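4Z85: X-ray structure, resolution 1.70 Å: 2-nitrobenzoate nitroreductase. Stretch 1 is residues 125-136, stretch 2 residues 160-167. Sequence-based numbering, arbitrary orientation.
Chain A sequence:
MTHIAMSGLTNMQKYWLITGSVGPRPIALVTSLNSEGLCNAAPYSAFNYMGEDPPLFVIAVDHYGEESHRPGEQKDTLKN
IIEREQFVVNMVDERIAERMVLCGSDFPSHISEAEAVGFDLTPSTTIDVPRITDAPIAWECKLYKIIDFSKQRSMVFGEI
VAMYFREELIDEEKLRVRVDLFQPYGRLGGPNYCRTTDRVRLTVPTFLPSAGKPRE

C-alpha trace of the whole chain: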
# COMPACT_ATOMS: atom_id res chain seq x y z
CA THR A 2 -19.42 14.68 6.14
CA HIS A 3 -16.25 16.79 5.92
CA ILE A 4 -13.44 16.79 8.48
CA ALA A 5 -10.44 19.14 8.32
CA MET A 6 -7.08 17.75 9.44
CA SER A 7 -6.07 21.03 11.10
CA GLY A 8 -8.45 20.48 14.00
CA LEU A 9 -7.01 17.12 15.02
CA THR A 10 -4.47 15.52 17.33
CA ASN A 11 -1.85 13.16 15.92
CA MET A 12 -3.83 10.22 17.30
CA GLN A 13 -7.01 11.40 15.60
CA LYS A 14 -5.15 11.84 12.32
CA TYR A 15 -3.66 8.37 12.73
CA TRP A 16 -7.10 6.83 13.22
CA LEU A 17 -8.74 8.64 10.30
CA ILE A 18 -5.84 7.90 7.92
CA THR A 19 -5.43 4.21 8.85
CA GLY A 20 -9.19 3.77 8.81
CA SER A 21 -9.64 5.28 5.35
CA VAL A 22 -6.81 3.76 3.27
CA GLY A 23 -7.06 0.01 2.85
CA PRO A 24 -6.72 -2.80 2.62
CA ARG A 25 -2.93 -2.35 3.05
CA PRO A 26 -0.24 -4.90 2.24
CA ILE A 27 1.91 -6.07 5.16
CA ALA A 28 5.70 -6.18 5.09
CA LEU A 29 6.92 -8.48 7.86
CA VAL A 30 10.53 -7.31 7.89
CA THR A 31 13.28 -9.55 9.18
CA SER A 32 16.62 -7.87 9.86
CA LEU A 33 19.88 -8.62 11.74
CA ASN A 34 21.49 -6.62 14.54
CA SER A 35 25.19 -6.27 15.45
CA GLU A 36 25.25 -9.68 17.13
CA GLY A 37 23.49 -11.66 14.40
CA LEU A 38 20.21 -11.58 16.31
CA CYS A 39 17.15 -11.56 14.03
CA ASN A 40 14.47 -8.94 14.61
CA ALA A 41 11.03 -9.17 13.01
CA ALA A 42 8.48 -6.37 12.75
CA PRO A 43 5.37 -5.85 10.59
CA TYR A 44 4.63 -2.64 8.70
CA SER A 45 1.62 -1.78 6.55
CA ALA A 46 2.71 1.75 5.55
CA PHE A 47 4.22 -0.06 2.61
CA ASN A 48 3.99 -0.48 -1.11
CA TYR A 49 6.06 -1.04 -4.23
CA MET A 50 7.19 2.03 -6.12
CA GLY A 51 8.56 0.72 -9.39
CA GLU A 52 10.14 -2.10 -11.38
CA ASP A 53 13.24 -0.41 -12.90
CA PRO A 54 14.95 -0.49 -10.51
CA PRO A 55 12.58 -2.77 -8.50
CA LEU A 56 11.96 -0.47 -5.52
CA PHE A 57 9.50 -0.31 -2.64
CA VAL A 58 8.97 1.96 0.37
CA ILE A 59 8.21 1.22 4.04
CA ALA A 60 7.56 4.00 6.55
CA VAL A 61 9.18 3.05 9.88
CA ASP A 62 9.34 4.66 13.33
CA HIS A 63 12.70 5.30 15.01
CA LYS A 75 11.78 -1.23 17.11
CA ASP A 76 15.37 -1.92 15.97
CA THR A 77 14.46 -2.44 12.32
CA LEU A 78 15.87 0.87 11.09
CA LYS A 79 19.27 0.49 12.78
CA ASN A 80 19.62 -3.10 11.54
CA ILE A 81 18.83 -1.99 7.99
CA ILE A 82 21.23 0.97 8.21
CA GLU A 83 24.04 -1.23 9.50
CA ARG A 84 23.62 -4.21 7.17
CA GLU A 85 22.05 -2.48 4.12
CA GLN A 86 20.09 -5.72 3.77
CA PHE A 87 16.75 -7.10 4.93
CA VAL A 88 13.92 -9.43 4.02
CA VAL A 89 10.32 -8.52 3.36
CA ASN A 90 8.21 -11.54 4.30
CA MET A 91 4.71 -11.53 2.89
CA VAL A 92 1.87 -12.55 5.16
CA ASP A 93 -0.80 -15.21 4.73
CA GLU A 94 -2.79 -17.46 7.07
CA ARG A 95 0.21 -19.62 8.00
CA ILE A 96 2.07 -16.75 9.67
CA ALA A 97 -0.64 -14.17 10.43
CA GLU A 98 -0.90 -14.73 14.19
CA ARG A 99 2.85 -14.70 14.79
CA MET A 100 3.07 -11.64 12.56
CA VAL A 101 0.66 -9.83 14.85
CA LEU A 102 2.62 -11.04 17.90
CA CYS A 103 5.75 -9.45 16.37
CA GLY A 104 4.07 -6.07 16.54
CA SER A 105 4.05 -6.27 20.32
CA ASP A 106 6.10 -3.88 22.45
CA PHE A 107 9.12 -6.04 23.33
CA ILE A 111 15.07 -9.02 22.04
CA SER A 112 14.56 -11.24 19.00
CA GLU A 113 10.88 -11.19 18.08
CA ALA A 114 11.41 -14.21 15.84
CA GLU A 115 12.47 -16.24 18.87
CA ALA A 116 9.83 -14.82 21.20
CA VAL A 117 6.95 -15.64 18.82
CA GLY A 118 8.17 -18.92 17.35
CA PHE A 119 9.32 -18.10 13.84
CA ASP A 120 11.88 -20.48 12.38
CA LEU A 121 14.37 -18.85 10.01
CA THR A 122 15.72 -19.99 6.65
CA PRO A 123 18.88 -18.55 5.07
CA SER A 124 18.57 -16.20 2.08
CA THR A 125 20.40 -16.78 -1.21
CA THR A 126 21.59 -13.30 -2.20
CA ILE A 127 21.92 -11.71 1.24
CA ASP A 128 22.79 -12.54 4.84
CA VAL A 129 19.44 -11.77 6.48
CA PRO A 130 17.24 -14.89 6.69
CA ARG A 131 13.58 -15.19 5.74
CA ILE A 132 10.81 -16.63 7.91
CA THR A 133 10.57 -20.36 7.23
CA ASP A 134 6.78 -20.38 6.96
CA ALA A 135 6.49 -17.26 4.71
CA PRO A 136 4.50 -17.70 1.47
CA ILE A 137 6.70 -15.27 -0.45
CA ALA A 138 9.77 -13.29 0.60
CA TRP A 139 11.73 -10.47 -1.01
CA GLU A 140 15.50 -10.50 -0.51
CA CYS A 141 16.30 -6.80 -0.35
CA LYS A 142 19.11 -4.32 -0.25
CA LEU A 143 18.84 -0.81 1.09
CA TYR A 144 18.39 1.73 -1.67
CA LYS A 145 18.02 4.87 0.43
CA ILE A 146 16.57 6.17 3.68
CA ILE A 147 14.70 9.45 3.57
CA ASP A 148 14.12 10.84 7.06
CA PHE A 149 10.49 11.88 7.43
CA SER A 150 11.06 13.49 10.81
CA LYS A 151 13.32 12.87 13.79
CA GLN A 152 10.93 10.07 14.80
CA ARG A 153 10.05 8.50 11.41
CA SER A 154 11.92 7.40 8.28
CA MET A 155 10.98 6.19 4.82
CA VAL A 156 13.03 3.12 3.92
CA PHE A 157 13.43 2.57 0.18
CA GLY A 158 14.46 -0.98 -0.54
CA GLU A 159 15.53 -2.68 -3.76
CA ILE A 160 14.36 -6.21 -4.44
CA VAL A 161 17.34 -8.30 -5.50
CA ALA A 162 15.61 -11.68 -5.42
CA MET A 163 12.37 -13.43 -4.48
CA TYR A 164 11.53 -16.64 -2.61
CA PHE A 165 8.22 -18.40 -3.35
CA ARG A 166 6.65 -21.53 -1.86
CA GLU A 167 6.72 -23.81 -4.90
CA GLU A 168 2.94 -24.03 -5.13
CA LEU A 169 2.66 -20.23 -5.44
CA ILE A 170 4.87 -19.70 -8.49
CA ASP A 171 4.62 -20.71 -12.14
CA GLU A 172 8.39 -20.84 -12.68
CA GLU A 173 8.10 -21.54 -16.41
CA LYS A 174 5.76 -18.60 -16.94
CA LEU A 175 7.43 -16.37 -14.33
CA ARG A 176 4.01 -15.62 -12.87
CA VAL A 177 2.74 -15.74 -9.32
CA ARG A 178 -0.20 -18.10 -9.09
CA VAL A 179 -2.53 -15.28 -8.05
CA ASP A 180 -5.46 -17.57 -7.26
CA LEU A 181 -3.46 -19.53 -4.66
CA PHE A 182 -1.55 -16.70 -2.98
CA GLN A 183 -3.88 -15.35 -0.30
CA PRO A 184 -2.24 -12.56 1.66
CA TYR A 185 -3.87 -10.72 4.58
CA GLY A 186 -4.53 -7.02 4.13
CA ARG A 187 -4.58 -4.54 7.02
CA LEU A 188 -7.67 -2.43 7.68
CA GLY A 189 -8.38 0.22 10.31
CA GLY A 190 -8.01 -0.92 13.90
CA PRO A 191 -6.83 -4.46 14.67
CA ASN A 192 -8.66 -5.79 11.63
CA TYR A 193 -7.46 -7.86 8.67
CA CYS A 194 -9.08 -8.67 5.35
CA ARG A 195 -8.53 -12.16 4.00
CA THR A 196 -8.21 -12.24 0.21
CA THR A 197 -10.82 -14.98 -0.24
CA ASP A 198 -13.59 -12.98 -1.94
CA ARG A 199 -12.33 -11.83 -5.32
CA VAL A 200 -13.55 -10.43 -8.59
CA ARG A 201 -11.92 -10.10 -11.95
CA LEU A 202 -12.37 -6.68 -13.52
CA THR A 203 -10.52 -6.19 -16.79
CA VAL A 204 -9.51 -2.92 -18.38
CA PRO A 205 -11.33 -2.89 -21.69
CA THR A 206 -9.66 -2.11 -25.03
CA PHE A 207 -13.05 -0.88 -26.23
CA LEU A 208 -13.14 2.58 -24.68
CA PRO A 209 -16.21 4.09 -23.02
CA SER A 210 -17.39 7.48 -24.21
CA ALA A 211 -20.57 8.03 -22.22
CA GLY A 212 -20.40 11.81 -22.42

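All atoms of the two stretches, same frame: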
# COMPACT_ATOMS: atom_id res chain seq x y z
N THR A 125 19.43 -16.44 -0.17
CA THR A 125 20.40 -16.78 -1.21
C THR A 125 21.35 -15.63 -1.56
O THR A 125 22.57 -15.83 -1.65
CB THR A 125 19.68 -17.23 -2.50
OG1 THR A 125 18.95 -18.43 -2.23
CG2 THR A 125 20.66 -17.49 -3.62
N THR A 126 20.80 -14.43 -1.74
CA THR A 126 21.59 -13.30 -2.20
C THR A 126 22.07 -12.37 -1.08
O THR A 126 22.85 -11.45 -1.33
CB THR A 126 20.80 -12.45 -3.19
OG1 THR A 126 19.65 -11.90 -2.52
CG2 THR A 126 20.35 -13.29 -4.37
N ILE A 127 21.58 -12.59 0.13
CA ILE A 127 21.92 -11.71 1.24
C ILE A 127 22.07 -12.52 2.52
O ILE A 127 21.77 -13.71 2.54
CB ILE A 127 20.86 -10.59 1.46
CG1 ILE A 127 19.47 -11.21 1.65
CG2 ILE A 127 20.85 -9.60 0.32
CD1 ILE A 127 18.42 -10.19 2.03
N ASP A 128 22.51 -11.86 3.58
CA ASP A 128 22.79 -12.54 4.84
C ASP A 128 21.57 -12.67 5.75
O ASP A 128 21.49 -13.61 6.55
CB ASP A 128 23.90 -11.81 5.59
CG ASP A 128 25.23 -11.87 4.86
OD1 ASP A 128 25.52 -12.91 4.23
OD2 ASP A 128 25.98 -10.87 4.91
N VAL A 129 20.64 -11.74 5.64
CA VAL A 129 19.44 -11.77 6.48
C VAL A 129 18.54 -12.91 6.03
O VAL A 129 18.28 -13.07 4.85
CB VAL A 129 18.67 -10.43 6.42
CG1 VAL A 129 17.44 -10.47 7.32
CG2 VAL A 129 19.57 -9.28 6.81
N PRO A 130 18.09 -13.74 6.99
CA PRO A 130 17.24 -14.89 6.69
C PRO A 130 15.78 -14.49 6.54
O PRO A 130 15.37 -13.44 7.04
CB PRO A 130 17.42 -15.77 7.91
CG PRO A 130 17.61 -14.80 9.01
CD PRO A 130 18.41 -13.66 8.43
N ARG A 131 15.02 -15.33 5.85
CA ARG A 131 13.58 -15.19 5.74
C ARG A 131 12.91 -16.05 6.80
O ARG A 131 13.55 -16.91 7.42
CB ARG A 131 13.10 -15.61 4.37
CG ARG A 131 13.20 -17.11 4.13
CD ARG A 131 12.54 -17.50 2.84
NE ARG A 131 12.75 -18.90 2.48
CZ ARG A 131 12.04 -19.92 2.96
NH1 ARG A 131 11.08 -19.71 3.85
NH2 ARG A 131 12.30 -21.16 2.56
N ILE A 132 11.62 -15.81 7.01
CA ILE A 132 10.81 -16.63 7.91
C ILE A 132 10.49 -17.94 7.20
O ILE A 132 10.07 -17.93 6.05
CB ILE A 132 9.54 -15.88 8.32
CG1 ILE A 132 9.90 -14.78 9.33
CG2 ILE A 132 8.49 -16.85 8.89
CD1 ILE A 132 8.80 -13.78 9.55
N THR A 133 10.71 -19.06 7.89
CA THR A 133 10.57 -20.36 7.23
C THR A 133 9.17 -20.55 6.65
O THR A 133 9.02 -21.03 5.53
CB THR A 133 10.91 -21.52 8.21
OG1 THR A 133 12.25 -21.36 8.69
CG2 THR A 133 10.82 -22.86 7.50
N ASP A 134 8.15 -20.13 7.39
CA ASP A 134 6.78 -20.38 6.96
C ASP A 134 6.20 -19.32 5.98
O ASP A 134 5.03 -19.39 5.63
CB ASP A 134 5.85 -20.48 8.17
CG ASP A 134 5.92 -21.83 8.87
OD1 ASP A 134 6.50 -22.78 8.30
OD2 ASP A 134 5.37 -21.93 9.98
N ALA A 135 7.01 -18.35 5.56
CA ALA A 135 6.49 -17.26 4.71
C ALA A 135 6.09 -17.77 3.33
O ALA A 135 6.79 -18.58 2.74
CB ALA A 135 7.52 -16.14 4.56
N PRO A 136 4.95 -17.28 2.80
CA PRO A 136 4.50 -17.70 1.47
C PRO A 136 5.42 -17.21 0.37
O PRO A 136 5.72 -17.92 -0.59
CB PRO A 136 3.11 -17.07 1.36
CG PRO A 136 3.13 -15.90 2.33
CD PRO A 136 4.01 -16.34 3.45
N ILE A 160 14.51 -4.77 -4.41
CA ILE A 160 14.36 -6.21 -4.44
C ILE A 160 15.47 -6.82 -5.30
O ILE A 160 15.56 -6.52 -6.48
CB ILE A 160 13.01 -6.62 -5.02
CG1 ILE A 160 11.88 -5.92 -4.27
CG2 ILE A 160 12.84 -8.14 -4.96
CD1 ILE A 160 10.55 -5.99 -4.98
N VAL A 161 16.29 -7.67 -4.71
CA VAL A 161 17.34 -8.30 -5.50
C VAL A 161 16.93 -9.71 -5.88
O VAL A 161 17.32 -10.19 -6.95
CB VAL A 161 18.69 -8.29 -4.78
CG1 VAL A 161 19.06 -6.86 -4.45
CG2 VAL A 161 18.66 -9.12 -3.54
N ALA A 162 16.15 -10.37 -5.02
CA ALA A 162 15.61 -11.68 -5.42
C ALA A 162 14.33 -12.01 -4.68
O ALA A 162 14.01 -11.37 -3.70
CB ALA A 162 16.65 -12.79 -5.19
N MET A 163 13.59 -13.00 -5.16
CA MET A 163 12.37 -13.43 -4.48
C MET A 163 12.35 -14.93 -4.17
O MET A 163 12.76 -15.75 -5.00
CB MET A 163 11.14 -13.08 -5.30
CG MET A 163 10.93 -11.59 -5.58
SD MET A 163 9.34 -11.32 -6.39
CE MET A 163 9.40 -9.56 -6.77
N TYR A 164 11.87 -15.27 -2.98
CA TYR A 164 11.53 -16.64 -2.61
C TYR A 164 10.02 -16.87 -2.72
O TYR A 164 9.24 -16.06 -2.23
CB TYR A 164 11.99 -16.96 -1.19
CG TYR A 164 11.25 -18.14 -0.60
CD1 TYR A 164 11.62 -19.44 -0.93
CD2 TYR A 164 10.18 -17.96 0.27
CE1 TYR A 164 10.95 -20.52 -0.40
CE2 TYR A 164 9.50 -19.04 0.80
CZ TYR A 164 9.90 -20.32 0.46
OH TYR A 164 9.23 -21.40 0.99
N PHE A 165 9.62 -17.98 -3.33
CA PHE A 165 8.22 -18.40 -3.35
C PHE A 165 8.09 -19.84 -2.86
O PHE A 165 8.91 -20.68 -3.23
CB PHE A 165 7.62 -18.35 -4.76
CG PHE A 165 7.81 -17.05 -5.47
CD1 PHE A 165 8.98 -16.79 -6.16
CD2 PHE A 165 6.78 -16.11 -5.51
CE1 PHE A 165 9.15 -15.60 -6.84
CE2 PHE A 165 6.95 -14.92 -6.20
CZ PHE A 165 8.12 -14.66 -6.86
N ARG A 166 7.07 -20.14 -2.04
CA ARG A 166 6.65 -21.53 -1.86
C ARG A 166 6.36 -22.08 -3.25
O ARG A 166 5.78 -21.39 -4.08
CB ARG A 166 5.42 -21.64 -0.95
CG ARG A 166 5.68 -21.24 0.50
CD ARG A 166 4.42 -21.41 1.35
NE ARG A 166 4.04 -22.82 1.46
CZ ARG A 166 4.50 -23.64 2.40
NH1 ARG A 166 5.35 -23.20 3.32
NH2 ARG A 166 4.10 -24.91 2.43
N GLU A 167 6.78 -23.31 -3.53
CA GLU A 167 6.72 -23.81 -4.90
C GLU A 167 5.31 -23.77 -5.49
O GLU A 167 5.14 -23.49 -6.68
CB GLU A 167 7.27 -25.24 -4.97
CG GLU A 167 8.37 -25.39 -5.99
CD GLU A 167 9.02 -26.76 -5.94
OE1 GLU A 167 8.28 -27.76 -5.89
OE2 GLU A 167 10.27 -26.82 -5.94
O HOH W 1 7.66 -20.98 3.17

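The pairing of arginine with an aromatic ring is a recurrent device in protein interiors, because a planar cation can lie on a π face while its N-H groups remain free to bond in its own plane. The 2-nitrobenzoate nitroreductase structure offers a compact example. Tyr-164, the residue most covered in this contact, points from its strand toward the other segment and receives the guanidinium of Arg-131 flat on one face. The planes differ by only 6°, and Arg-131 CZ stands 3.4 Å from the centroid of the Tyr-164 ring, close to the ring normal, which makes the stack a cation-π interaction as well. The aliphatic part of the side chain joins in: Arg-131 CD lies 3.9 Å from the same centroid, over the face.

The stacked guanidinium also braces its own segment. Arg-131 NH1 donates to Thr-133 O at 3.0 Å and, more weakly, to Ile-132 O at 3.0 Å, within the type I turn from Ile-132 to Ala-135 that Ala-135 N closes by bonding to Ile-132 O at 3.1 Å.

At the end of this turn, Ala-135 O approaches the ring edge, 3.4 Å from Tyr-164 CE2. A single water gathers the polar groups nearby. It donates to Thr-133 O (2.7 Å) and Ala-135 O (2.6 Å) and accepts from Tyr-164 OH (2.7 Å) and Arg-166 NH1 (3.2 Å), so that four residues share one bridge.

Arg-166 adds the direct backbone link between the segments: its N donates to Pro-136 O at 3.0 Å, with a nearly linear angle of 178°. Toward the start of both segments, no hydrogen bond crosses the contact. Thr-126 CG2 meets Ala-162 CB at 3.8 Å, and Thr-126 OG1, hydrogen-bonded elsewhere in the structure, packs 3.1 Å from Val-161 CG2.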